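(R)-specific secondary-alkylsulfatase (Pseudomonas sp., PDB 4AXH) hydrolyses (R)-secondary alkyl sulfates to (S)-alcohols and sulfate with strict inversion of configuration, as a zinc-dependent homodimer of the metallo-beta-lactamase superfamily. Local coordinates at residues 180-185 and 257-262; 213-218 and 544-549; 144-149 and 189-194. All coordinates share one frame; numbering follows the deposited sequence.

From the N terminus, strand 144-147 opens contact 3, which closes at residues 189-194 after a loop of about forty residues. Contact 1 starts inside that loop at 180-185 and ends at 257-262, so the two cross. Contact 2 leaves from 213-218, inside the loop of contact 1, and closes far along the chain at 544-549. Contacts 1 and 2 therefore cross too, while contacts 3 and 2 follow in series. Contact 3 packs strand 144-147 of the large mixed sheet against helix 188-191, and contact 1 joins the zinc-binding turn to the loop before strand 266-268. Contact 2 joins the same metallo-beta-lactamase region to the alkylsulfatase C-terminal region.

Contact 1: residues 180-185 and 257-262; sequences SHIDHF and ATNTLV. With ZN (zinc ion), chain D; ZN (zinc ion), chain C.
Phe185 O and Val262 N are joined by water 2, which donates to Phe185 O at 2.7 Å and accepts from Val262 N at 2.7 Å. This bridge ties segment 257-262 to the His-X-His-X-Asp-His motif of the metallo-beta-lactamase fold, here His179 to His184. His181 occupies the N-cap position before helix 182-185, and His181 ND1 binds one zinc ion at 2.1 Å. His179, Glu291 and Asp310 complete the protein ligands of that metal. The second zinc takes Asp183 OD2 at 2.2 Å and His184 NE2 at 2.0 Å, with Asp310 and His355. Water 1 bridges the two metals and gives a weak hydrogen bond to Asp183 OD1. The side facing 257-262 is mainly apolar. The side chains of Ile182 and Asn259 cross at about a right angle, with Ile182 CG2 against Asn259 CB. Asn259 ND2 bonds to Thr151 O instead. With CG between the backbone N and the carbonyl carbon (chi1 62°), the Phe185 ring lies with one face over Ile182 CA and an edge turned to the other segment. Leu261 CG approaches Phe185 CE1 obliquely at 3.9 Å. At the ring edge, in plane, Thr260 O lies 3.4 Å from Phe185 CD1.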
ATOM      1  N   SER A 180     -11.931  15.452  -2.254  1.00 24.97           N
ATOM      2  CA  SER A 180     -11.951  15.346  -0.799  1.00 25.21           C
ATOM      3  C   SER A 180     -10.676  15.798  -0.036  1.00 33.25           C
ATOM      4  O   SER A 180     -10.318  15.153   0.948  1.00 35.65           O
ATOM      5  CB  SER A 180     -12.404  13.952  -0.382  1.00 25.22           C
ATOM      6  OG  SER A 180     -11.517  12.973  -0.887  1.00 35.70           O
ATOM      7  N   HIS A 181     -10.026  16.919  -0.434  1.00 28.09           N
ATOM      8  CA  HIS A 181      -8.864  17.437   0.309  1.00 26.40           C
ATOM      9  C   HIS A 181      -9.168  18.762   0.989  1.00 30.82           C
ATOM     10  O   HIS A 181      -9.861  19.601   0.415  1.00 30.57           O
ATOM     11  CB  HIS A 181      -7.601  17.528  -0.545  1.00 25.97           C
ATOM     12  CG  HIS A 181      -6.985  16.203  -0.886  1.00 28.18           C
ATOM     13  ND1 HIS A 181      -6.209  16.041  -2.024  1.00 30.39           N
ATOM     14  CD2 HIS A 181      -7.062  15.015  -0.245  1.00 28.55           C
ATOM     15  CE1 HIS A 181      -5.853  14.760  -2.034  1.00 29.51           C
ATOM     16  NE2 HIS A 181      -6.322  14.111  -0.968  1.00 28.69           N
ATOM     17  N   ILE A 182      -8.666  18.939   2.223  1.00 28.40           N
ATOM     18  CA  ILE A 182      -8.926  20.123   3.044  1.00 30.82           C
ATOM     19  C   ILE A 182      -8.596  21.466   2.379  1.00 35.01           C
ATOM     20  O   ILE A 182      -9.242  22.468   2.679  1.00 36.71           O
ATOM     21  CB  ILE A 182      -8.398  20.021   4.502  1.00 36.70           C
ATOM     22  CG1 ILE A 182      -8.274  18.553   4.970  1.00 41.66           C
ATOM     23  CG2 ILE A 182      -9.311  20.813   5.465  1.00 36.16           C
ATOM     24  CD1 ILE A 182      -7.278  18.262   6.205  1.00 65.22           C
ATOM     25  N   ASP A 183      -7.640  21.485   1.452  1.00 29.19           N
ATOM     26  CA  ASP A 183      -7.260  22.701   0.736  1.00 28.46           C
ATOM     27  C   ASP A 183      -8.272  23.060  -0.349  1.00 32.99           C
ATOM     28  O   ASP A 183      -8.124  24.070  -1.052  1.00 32.74           O
ATOM     29  CB  ASP A 183      -5.809  22.624   0.187  1.00 29.93           C
ATOM     30  CG  ASP A 183      -5.392  21.347  -0.541  1.00 33.23           C
ATOM     31  OD1 ASP A 183      -5.844  20.241  -0.137  1.00 31.22           O
ATOM     32  OD2 ASP A 183      -4.578  21.440  -1.480  1.00 35.58           O
ATOM     33  N   HIS A 184      -9.326  22.248  -0.464  1.00 29.28           N
ATOM     34  CA  HIS A 184     -10.345  22.461  -1.472  1.00 27.77           C
ATOM     35  C   HIS A 184     -11.741  22.711  -0.916  1.00 31.04           C
ATOM     36  O   HIS A 184     -12.506  23.451  -1.547  1.00 32.33           O
ATOM     37  CB  HIS A 184     -10.262  21.360  -2.540  1.00 28.15           C
ATOM     38  CG  HIS A 184      -8.925  21.326  -3.206  1.00 31.35           C
ATOM     39  ND1 HIS A 184      -8.647  22.112  -4.307  1.00 33.57           N
ATOM     40  CD2 HIS A 184      -7.796  20.683  -2.834  1.00 33.57           C
ATOM     41  CE1 HIS A 184      -7.368  21.919  -4.583  1.00 32.94           C
ATOM     42  NE2 HIS A 184      -6.814  21.051  -3.731  1.00 33.48           N
ATOM     43  N   PHE A 185     -12.056  22.177   0.288  1.00 26.04           N
ATOM     44  CA  PHE A 185     -13.360  22.384   0.950  1.00 24.59           C
ATOM     45  C   PHE A 185     -13.270  23.204   2.253  1.00 30.71           C
ATOM     46  O   PHE A 185     -14.300  23.666   2.764  1.00 33.72           O
ATOM     47  CB  PHE A 185     -14.054  21.030   1.237  1.00 25.28           C
ATOM     48  CG  PHE A 185     -13.354  20.064   2.179  1.00 25.21           C
ATOM     49  CD1 PHE A 185     -13.363  20.272   3.554  1.00 27.56           C
ATOM     50  CD2 PHE A 185     -12.770  18.898   1.698  1.00 28.65           C
ATOM     51  CE1 PHE A 185     -12.714  19.379   4.425  1.00 29.12           C
ATOM     52  CE2 PHE A 185     -12.146  17.982   2.571  1.00 31.70           C
ATOM     53  CZ  PHE A 185     -12.105  18.238   3.926  1.00 29.21           C
ATOM     54  N   ALA A 257      -5.367  29.119  11.469  1.00 40.57           N
ATOM     55  CA  ALA A 257      -6.644  29.345  10.809  1.00 39.72           C
ATOM     56  C   ALA A 257      -7.756  28.328  11.072  1.00 45.40           C
ATOM     57  O   ALA A 257      -7.564  27.349  11.808  1.00 46.28           O
ATOM     58  CB  ALA A 257      -6.414  29.539   9.335  1.00 40.16           C
ATOM     59  N   THR A 258      -8.938  28.576  10.487  1.00 40.66           N
ATOM     60  CA  THR A 258     -10.086  27.714  10.720  1.00 39.90           C
ATOM     61  C   THR A 258     -10.434  26.852   9.490  1.00 41.87           C
ATOM     62  O   THR A 258     -10.608  27.395   8.394  1.00 42.03           O
ATOM     63  CB  THR A 258     -11.258  28.573  11.213  1.00 46.57           C
ATOM     64  OG1 THR A 258     -11.613  29.469  10.165  1.00 59.20           O
ATOM     65  CG2 THR A 258     -10.900  29.416  12.432  1.00 41.30           C
ATOM     66  N   ASN A 259     -10.539  25.513   9.685  1.00 35.56           N
ATOM     67  CA  ASN A 259     -10.920  24.563   8.643  1.00 34.37           C
ATOM     68  C   ASN A 259     -12.388  24.145   8.839  1.00 41.20           C
ATOM     69  O   ASN A 259     -12.825  23.775   9.941  1.00 40.65           O
ATOM     70  CB  ASN A 259      -9.996  23.345   8.618  1.00 31.68           C
ATOM     71  CG  ASN A 259      -8.525  23.678   8.600  1.00 52.86           C
ATOM     72  OD1 ASN A 259      -7.751  23.273   9.484  1.00 46.35           O
ATOM     73  ND2 ASN A 259      -8.110  24.466   7.616  1.00 44.66           N
ATOM     74  N   THR A 260     -13.155  24.246   7.749  1.00 38.95           N
ATOM     75  CA  THR A 260     -14.592  24.004   7.736  1.00 38.33           C
ATOM     76  C   THR A 260     -14.979  22.857   6.821  1.00 42.05           C
ATOM     77  O   THR A 260     -14.204  22.454   5.954  1.00 41.91           O
ATOM     78  CB  THR A 260     -15.369  25.308   7.365  1.00 40.67           C
ATOM     79  OG1 THR A 260     -15.334  25.508   5.951  1.00 43.33           O
ATOM     80  CG2 THR A 260     -14.884  26.551   8.124  1.00 27.95           C
ATOM     81  N   LEU A 261     -16.199  22.345   7.014  1.00 39.39           N
ATOM     82  CA  LEU A 261     -16.758  21.276   6.207  1.00 40.24           C
ATOM     83  C   LEU A 261     -18.232  21.538   6.003  1.00 46.49           C
ATOM     84  O   LEU A 261     -19.004  21.360   6.933  1.00 50.32           O
ATOM     85  CB  LEU A 261     -16.556  19.926   6.895  1.00 40.33           C
ATOM     86  CG  LEU A 261     -16.268  18.746   5.995  1.00 46.00           C
ATOM     87  CD1 LEU A 261     -15.569  17.628   6.779  1.00 45.96           C
ATOM     88  CD2 LEU A 261     -17.510  18.250   5.331  1.00 49.76           C
ATOM     89  N   VAL A 262     -18.632  22.013   4.827  1.00 40.84           N
ATOM     90  CA  VAL A 262     -20.049  22.171   4.543  1.00 39.06           C
ATOM     91  C   VAL A 262     -20.509  21.091   3.570  1.00 44.48           C
ATOM     92  O   VAL A 262     -20.023  21.013   2.441  1.00 45.28           O
ATOM     93  CB  VAL A 262     -20.677  23.591   4.381  1.00 40.52           C
ATOM     94  CG1 VAL A 262     -19.747  24.716   4.825  1.00 39.30           C
ATOM     95  CG2 VAL A 262     -21.281  23.823   3.006  1.00 39.61           C
TER
HETATM   96 ZN    ZN D 701      -5.635  17.407  -3.553  1.00 39.46          ZN
HETATM   97 ZN    ZN C 700      -4.856  20.609  -3.458  1.00 33.36          ZN
HETATM   98  O   HOH W   1      -4.849  18.860  -2.278  1.00 31.68           O
HETATM   99  O   HOH W   2     -16.732  22.406   2.958  1.00 30.38           O

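Contact 2: residues 213-218 and 544-549; sequences HAVSEN and GRALTP
Val215 and Ala546 face each other with their CB atoms, and the side chains meet through methyl groups. Val215 CG1 lies 4.1 Å from Ala546 CB. CG1, beside the backbone N (chi1 -43°), is the valine branch that meets Ala546. Leu547 comes in differently. The side chain of Leu547 sets out across the contact, and Leu547 CD2 then comes within 4.4 Å of Val215 O. The contact is small and apolar, and it rests on these three residues. Met551 of helix 549-559 extends it by touching Val215 and Ser216. On the helix, Asn218 folds back along its own turn. Asn218 ND2 donates to Ala214 O at 2.9 Å with an N-H...O angle of 163°. The acceptor lies in the amide plane, while the donor is tilted 25° from the carbonyl plane. Asn218 also packs on Ile182 and Phe185 of helix 182-185. On the other segment, Thr548 is the N-cap of helix 549-559, and its OG1 accepts from Met551 N. The contact is thus an interdomain packing, in which helix 210-219 of the metallo-beta-lactamase fold packs on the loop that leads into helix 549-559 of the alkylsulfatase C-terminal region.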
ATOM      1  N   HIS A 213     -14.915  10.199   2.710  1.00 44.31           N
ATOM      2  CA  HIS A 213     -13.487  10.445   2.568  1.00 42.98           C
ATOM      3  C   HIS A 213     -12.976  11.717   3.192  1.00 44.07           C
ATOM      4  O   HIS A 213     -11.936  11.678   3.839  1.00 42.50           O
ATOM      5  CB  HIS A 213     -13.042  10.310   1.109  1.00 43.29           C
ATOM      6  CG  HIS A 213     -13.146   8.910   0.626  1.00 45.89           C
ATOM      7  ND1 HIS A 213     -14.075   8.554  -0.327  1.00 47.10           N
ATOM      8  CD2 HIS A 213     -12.490   7.803   1.049  1.00 46.23           C
ATOM      9  CE1 HIS A 213     -13.915   7.256  -0.501  1.00 45.93           C
ATOM     10  NE2 HIS A 213     -12.970   6.762   0.310  1.00 45.91           N
ATOM     11  N   ALA A 214     -13.692  12.837   3.010  1.00 39.53           N
ATOM     12  CA  ALA A 214     -13.309  14.104   3.610  1.00 39.27           C
ATOM     13  C   ALA A 214     -13.097  13.932   5.149  1.00 48.93           C
ATOM     14  O   ALA A 214     -12.144  14.476   5.702  1.00 48.16           O
ATOM     15  CB  ALA A 214     -14.374  15.148   3.318  1.00 38.78           C
ATOM     16  N   VAL A 215     -13.943  13.112   5.811  1.00 50.28           N
ATOM     17  CA  VAL A 215     -13.877  12.871   7.256  1.00 52.04           C
ATOM     18  C   VAL A 215     -12.932  11.713   7.710  1.00 61.28           C
ATOM     19  O   VAL A 215     -12.289  11.842   8.742  1.00 60.49           O
ATOM     20  CB  VAL A 215     -15.293  12.885   7.943  1.00 54.85           C
ATOM     21  CG1 VAL A 215     -16.162  14.036   7.424  1.00 53.25           C
ATOM     22  CG2 VAL A 215     -16.031  11.579   7.731  1.00 54.77           C
ATOM     23  N   SER A 216     -12.841  10.616   6.933  1.00 63.32           N
ATOM     24  CA  SER A 216     -12.044   9.420   7.275  1.00 65.82           C
ATOM     25  C   SER A 216     -10.530   9.499   7.048  1.00 78.58           C
ATOM     26  O   SER A 216      -9.762   9.104   7.929  1.00 78.98           O
ATOM     27  CB  SER A 216     -12.621   8.168   6.619  1.00 66.73           C
ATOM     28  OG  SER A 216     -14.002   8.018   6.911  1.00 64.29           O
ATOM     29  N   GLU A 217     -10.105   9.964   5.859  1.00 81.39           N
ATOM     30  CA  GLU A 217      -8.678  10.094   5.533  1.00 84.73           C
ATOM     31  C   GLU A 217      -7.983  11.227   6.334  1.00 96.82           C
ATOM     32  O   GLU A 217      -6.773  11.134   6.599  1.00 95.91           O
ATOM     33  CB  GLU A 217      -8.466  10.272   4.009  1.00 86.16           C
ATOM     34  CG  GLU A 217      -8.800  11.664   3.466  1.00 97.97           C
ATOM     35  CD  GLU A 217      -8.593  11.911   1.984  1.00102.29           C
ATOM     36  OE1 GLU A 217      -7.420  11.897   1.537  1.00 97.79           O
ATOM     37  OE2 GLU A 217      -9.601  12.176   1.283  1.00 42.48           O
ATOM     38  N   ASN A 218      -8.777  12.277   6.721  1.00 99.80           N
ATOM     39  CA  ASN A 218      -8.356  13.505   7.422  1.00102.10           C
ATOM     40  C   ASN A 218      -8.517  13.539   8.967  1.00109.74           C
ATOM     41  O   ASN A 218      -7.979  14.470   9.591  1.00110.33           O
ATOM     42  CB  ASN A 218      -8.986  14.762   6.770  1.00104.05           C
ATOM     43  CG  ASN A 218      -8.653  14.964   5.305  1.00127.09           C
ATOM     44  OD1 ASN A 218      -7.367  15.108   4.980  1.00115.79           O
ATOM     45  ND2 ASN A 218      -9.543  15.025   4.450  1.00121.58           N
ATOM     46  N   GLY A 544     -13.357  17.574  13.415  1.00106.30           N
ATOM     47  CA  GLY A 544     -13.784  16.407  14.198  1.00105.39           C
ATOM     48  C   GLY A 544     -15.225  16.341  14.705  1.00108.04           C
ATOM     49  O   GLY A 544     -15.651  15.304  15.233  1.00107.53           O
ATOM     50  N   ARG A 545     -15.995  17.442  14.558  1.00103.98           N
ATOM     51  CA  ARG A 545     -17.402  17.487  14.975  1.00103.28           C
ATOM     52  C   ARG A 545     -18.316  16.641  14.063  1.00103.99           C
ATOM     53  O   ARG A 545     -19.342  16.153  14.527  1.00103.79           O
ATOM     54  CB  ARG A 545     -17.919  18.944  15.132  1.00106.30           C
ATOM     55  CG  ARG A 545     -18.073  19.731  13.835  1.00123.21           C
ATOM     56  CD  ARG A 545     -18.619  21.148  14.046  1.00140.36           C
ATOM     57  NE  ARG A 545     -20.017  21.271  13.605  1.00151.83           N
ATOM     58  CZ  ARG A 545     -20.584  22.389  13.158  1.00164.84           C
ATOM     59  NH1 ARG A 545     -19.886  23.518  13.093  1.00146.95           N
ATOM     60  NH2 ARG A 545     -21.856  22.392  12.783  1.00153.88           N
ATOM     61  N   ALA A 546     -17.918  16.461  12.778  1.00 97.97           N
ATOM     62  CA  ALA A 546     -18.614  15.713  11.718  1.00 96.23           C
ATOM     63  C   ALA A 546     -18.441  14.197  11.818  1.00 96.82           C
ATOM     64  O   ALA A 546     -18.879  13.463  10.919  1.00 96.41           O
ATOM     65  CB  ALA A 546     -18.149  16.190  10.352  1.00 96.78           C
ATOM     66  N   LEU A 547     -17.840  13.717  12.924  1.00 90.63           N
ATOM     67  CA  LEU A 547     -17.581  12.302  13.146  1.00 88.60           C
ATOM     68  C   LEU A 547     -18.794  11.524  13.599  1.00 87.20           C
ATOM     69  O   LEU A 547     -19.420  11.866  14.605  1.00 87.34           O
ATOM     70  CB  LEU A 547     -16.439  12.068  14.142  1.00 88.68           C
ATOM     71  CG  LEU A 547     -15.021  12.376  13.701  1.00 93.38           C
ATOM     72  CD1 LEU A 547     -14.054  11.899  14.772  1.00 93.80           C
ATOM     73  CD2 LEU A 547     -14.646  11.639  12.394  1.00 95.56           C
ATOM     74  N   THR A 548     -19.081  10.444  12.872  1.00 79.13           N
ATOM     75  CA  THR A 548     -20.157   9.513  13.158  1.00 76.75           C
ATOM     76  C   THR A 548     -19.731   8.697  14.395  1.00 77.85           C
ATOM     77  O   THR A 548     -18.524   8.562  14.647  1.00 77.22           O
ATOM     78  CB  THR A 548     -20.383   8.578  11.957  1.00 76.55           C
ATOM     79  OG1 THR A 548     -19.326   7.626  11.889  1.00 68.66           O
ATOM     80  CG2 THR A 548     -20.517   9.324  10.631  1.00 75.23           C
ATOM     81  N   PRO A 549     -20.687   8.121  15.158  1.00 71.36           N
ATOM     82  CA  PRO A 549     -20.305   7.304  16.318  1.00 70.21           C
ATOM     83  C   PRO A 549     -19.279   6.215  15.988  1.00 73.36           C
ATOM     84  O   PRO A 549     -18.298   6.092  16.712  1.00 73.62           O
ATOM     85  CB  PRO A 549     -21.637   6.722  16.790  1.00 72.00           C
ATOM     86  CG  PRO A 549     -22.579   6.913  15.646  1.00 76.79           C
ATOM     87  CD  PRO A 549     -22.150   8.175  15.011  1.00 72.42           C
TER

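Contact 3: residues 144-149 and 189-194; sequences LVLIDT and RGIIDE
Leu146 and Ile191 reach toward each other tip to tip and carry the apolar part of the contact. Leu146 CD2 lies 3.7 Å from Ile191 CD1. The same Ile191 CD1 methyl also approaches Thr149 CG2, at 4.4 Å. Ile191 CG1 leaves between the backbone N and the carbonyl carbon (chi1 57°), and chi2 of 171° extends the chain. This carries CD1 to the two residues of the other segment. Both Leu146 and Thr149 point their CB atoms toward Ile191.

The polar bonds run to the zinc-binding turn rather than across the contact. Thr149 N probably donates to His184 O, and Thr149 OG1 bonds to the same oxygen. Asp148 OD2 forms a hydrogen bond with His184 ND1. It also bonds with Ser178 OG and Gln354 NE2. Asp148 is thus a second-shell residue and probably helps fix the rotation of the His184 ring, whose NE2 holds a zinc ion.

In the fold, strand 144-147 lies in the large mixed sheet of the metallo-beta-lactamase domain, antiparallel to strand 135-138 and parallel to strand 172-176. Leu146 touches Met135 and Val175 on these neighbours, and Thr149 also touches Val175. Helix 188-191 packs beside the end of the strand, and Ile191 is further covered by Arg157 and Leu160 of helix 153-164.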
ATOM      1  N   LEU A 144     -22.452  33.737  -8.809  1.00 43.05           N
ATOM      2  CA  LEU A 144     -21.129  33.157  -9.048  1.00 40.13           C
ATOM      3  C   LEU A 144     -21.102  31.667  -8.836  1.00 43.26           C
ATOM      4  O   LEU A 144     -21.710  31.142  -7.895  1.00 43.94           O
ATOM      5  CB  LEU A 144     -20.058  33.778  -8.120  1.00 39.01           C
ATOM      6  CG  LEU A 144     -19.850  35.298  -8.118  1.00 42.64           C
ATOM      7  CD1 LEU A 144     -18.867  35.678  -7.059  1.00 42.75           C
ATOM      8  CD2 LEU A 144     -19.344  35.815  -9.442  1.00 42.39           C
ATOM      9  N   VAL A 145     -20.357  30.975  -9.700  1.00 38.08           N
ATOM     10  CA  VAL A 145     -20.122  29.543  -9.556  1.00 36.37           C
ATOM     11  C   VAL A 145     -18.666  29.364  -9.266  1.00 37.78           C
ATOM     12  O   VAL A 145     -17.806  29.875  -9.981  1.00 37.20           O
ATOM     13  CB  VAL A 145     -20.750  28.593 -10.604  1.00 39.54           C
ATOM     14  CG1 VAL A 145     -20.666  29.171 -11.996  1.00 40.50           C
ATOM     15  CG2 VAL A 145     -20.168  27.182 -10.538  1.00 37.98           C
ATOM     16  N   LEU A 146     -18.407  28.775  -8.108  1.00 32.17           N
ATOM     17  CA  LEU A 146     -17.075  28.596  -7.578  1.00 29.50           C
ATOM     18  C   LEU A 146     -16.614  27.164  -7.666  1.00 35.99           C
ATOM     19  O   LEU A 146     -17.367  26.226  -7.401  1.00 35.67           O
ATOM     20  CB  LEU A 146     -17.097  29.029  -6.119  1.00 27.31           C
ATOM     21  CG  LEU A 146     -16.569  30.368  -5.745  1.00 29.40           C
ATOM     22  CD1 LEU A 146     -17.256  31.479  -6.481  1.00 29.17           C
ATOM     23  CD2 LEU A 146     -16.712  30.566  -4.267  1.00 29.73           C
ATOM     24  N   ILE A 147     -15.362  26.989  -8.034  1.00 34.25           N
ATOM     25  CA  ILE A 147     -14.749  25.666  -7.984  1.00 32.83           C
ATOM     26  C   ILE A 147     -13.663  25.774  -6.944  1.00 32.04           C
ATOM     27  O   ILE A 147     -12.735  26.561  -7.101  1.00 29.10           O
ATOM     28  CB  ILE A 147     -14.458  24.852  -9.300  1.00 35.40           C
ATOM     29  CG1 ILE A 147     -13.154  24.071  -9.238  1.00 35.89           C
ATOM     30  CG2 ILE A 147     -14.635  25.620 -10.626  1.00 34.13           C
ATOM     31  CD1 ILE A 147     -13.293  22.788  -8.556  1.00 43.74           C
ATOM     32  N   ASP A 148     -13.935  25.130  -5.792  1.00 27.39           N
ATOM     33  CA  ASP A 148     -13.184  25.068  -4.549  1.00 26.06           C
ATOM     34  C   ASP A 148     -13.304  26.293  -3.663  1.00 31.95           C
ATOM     35  O   ASP A 148     -13.684  27.388  -4.121  1.00 29.85           O
ATOM     36  CB  ASP A 148     -11.765  24.508  -4.714  1.00 27.41           C
ATOM     37  CG  ASP A 148     -11.778  23.076  -5.191  1.00 28.57           C
ATOM     38  OD1 ASP A 148     -12.827  22.419  -5.057  1.00 26.09           O
ATOM     39  OD2 ASP A 148     -10.752  22.622  -5.729  1.00 31.41           O
ATOM     40  N   THR A 149     -13.027  26.095  -2.357  1.00 30.66           N
ATOM     41  CA  THR A 149     -13.200  27.134  -1.344  1.00 31.05           C
ATOM     42  C   THR A 149     -11.940  27.376  -0.486  1.00 36.08           C
ATOM     43  O   THR A 149     -12.046  27.865   0.647  1.00 35.78           O
ATOM     44  CB  THR A 149     -14.390  26.727  -0.473  1.00 34.01           C
ATOM     45  OG1 THR A 149     -14.032  25.531   0.203  1.00 33.09           O
ATOM     46  CG2 THR A 149     -15.676  26.504  -1.271  1.00 27.30           C
ATOM     47  N   ARG A 189     -17.374  27.406   4.873  1.00 23.02           N
ATOM     48  CA  ARG A 189     -18.129  28.175   5.897  1.00 23.91           C
ATOM     49  C   ARG A 189     -17.735  29.636   6.078  1.00 29.33           C
ATOM     50  O   ARG A 189     -18.455  30.389   6.729  1.00 27.29           O
ATOM     51  CB  ARG A 189     -18.199  27.450   7.259  1.00 27.23           C
ATOM     52  CG  ARG A 189     -19.634  27.214   7.764  1.00 40.11           C
ATOM     53  CD  ARG A 189     -19.664  26.484   9.091  1.00 44.00           C
ATOM     54  NE  ARG A 189     -19.515  25.029   8.966  1.00 68.47           N
ATOM     55  CZ  ARG A 189     -18.501  24.291   9.452  1.00 92.19           C
ATOM     56  NH1 ARG A 189     -17.503  24.868  10.126  1.00 65.71           N
ATOM     57  NH2 ARG A 189     -18.498  22.970   9.295  1.00 82.69           N
ATOM     58  N   GLY A 190     -16.620  30.044   5.478  1.00 28.43           N
ATOM     59  CA  GLY A 190     -16.155  31.426   5.565  1.00 27.36           C
ATOM     60  C   GLY A 190     -16.810  32.298   4.523  1.00 32.05           C
ATOM     61  O   GLY A 190     -16.836  33.530   4.663  1.00 33.82           O
ATOM     62  N   ILE A 191     -17.370  31.673   3.482  1.00 26.99           N
ATOM     63  CA  ILE A 191     -18.031  32.407   2.388  1.00 27.11           C
ATOM     64  C   ILE A 191     -19.503  31.989   2.118  1.00 33.55           C
ATOM     65  O   ILE A 191     -20.258  32.776   1.529  1.00 34.90           O
ATOM     66  CB  ILE A 191     -17.160  32.452   1.105  1.00 29.00           C
ATOM     67  CG1 ILE A 191     -16.800  31.006   0.639  1.00 28.18           C
ATOM     68  CG2 ILE A 191     -15.913  33.326   1.364  1.00 28.23           C
ATOM     69  CD1 ILE A 191     -16.180  30.862  -0.637  1.00 33.70           C
ATOM     70  N   ILE A 192     -19.899  30.771   2.532  1.00 29.08           N
ATOM     71  CA  ILE A 192     -21.287  30.296   2.378  1.00 29.76           C
ATOM     72  C   ILE A 192     -21.884  29.753   3.702  1.00 32.72           C
ATOM     73  O   ILE A 192     -21.145  29.416   4.629  1.00 30.42           O
ATOM     74  CB  ILE A 192     -21.531  29.304   1.168  1.00 32.62           C
ATOM     75  CG1 ILE A 192     -20.791  27.982   1.371  1.00 32.97           C
ATOM     76  CG2 ILE A 192     -21.189  29.928  -0.179  1.00 31.65           C
ATOM     77  CD1 ILE A 192     -21.588  26.914   1.640  1.00 30.47           C
ATOM     78  N   ASP A 193     -23.230  29.633   3.751  1.00 30.66           N
ATOM     79  CA  ASP A 193     -23.923  29.111   4.928  1.00 30.46           C
ATOM     80  C   ASP A 193     -24.582  27.757   4.677  1.00 34.02           C
ATOM     81  O   ASP A 193     -25.267  27.645   3.673  1.00 35.19           O
ATOM     82  CB  ASP A 193     -24.936  30.139   5.427  1.00 31.94           C
ATOM     83  CG  ASP A 193     -24.307  31.476   5.754  1.00 37.78           C
ATOM     84  OD1 ASP A 193     -23.299  31.493   6.532  1.00 39.76           O
ATOM     85  OD2 ASP A 193     -24.812  32.506   5.242  1.00 35.66           O
ATOM     86  N   GLU A 194     -24.386  26.734   5.575  1.00 30.43           N
ATOM     87  CA  GLU A 194     -24.997  25.417   5.358  0.50 30.91           C
ATOM     88  C   GLU A 194     -26.506  25.521   5.279  1.00 39.62           C
ATOM     89  O   GLU A 194     -27.111  24.765   4.504  1.00 43.74           O
ATOM     90  CB  GLU A 194     -24.489  24.284   6.291  0.50 31.94           C
ATOM     91  CG  GLU A 194     -25.054  22.889   5.994  0.50 40.67           C
ATOM     92  CD  GLU A 194     -24.201  21.833   5.298  0.50 64.89           C
ATOM     93  OE1 GLU A 194     -23.236  21.358   5.943  0.50 68.58           O
ATOM     94  OE2 GLU A 194     -24.566  21.389   4.177  0.50 23.21           O
TER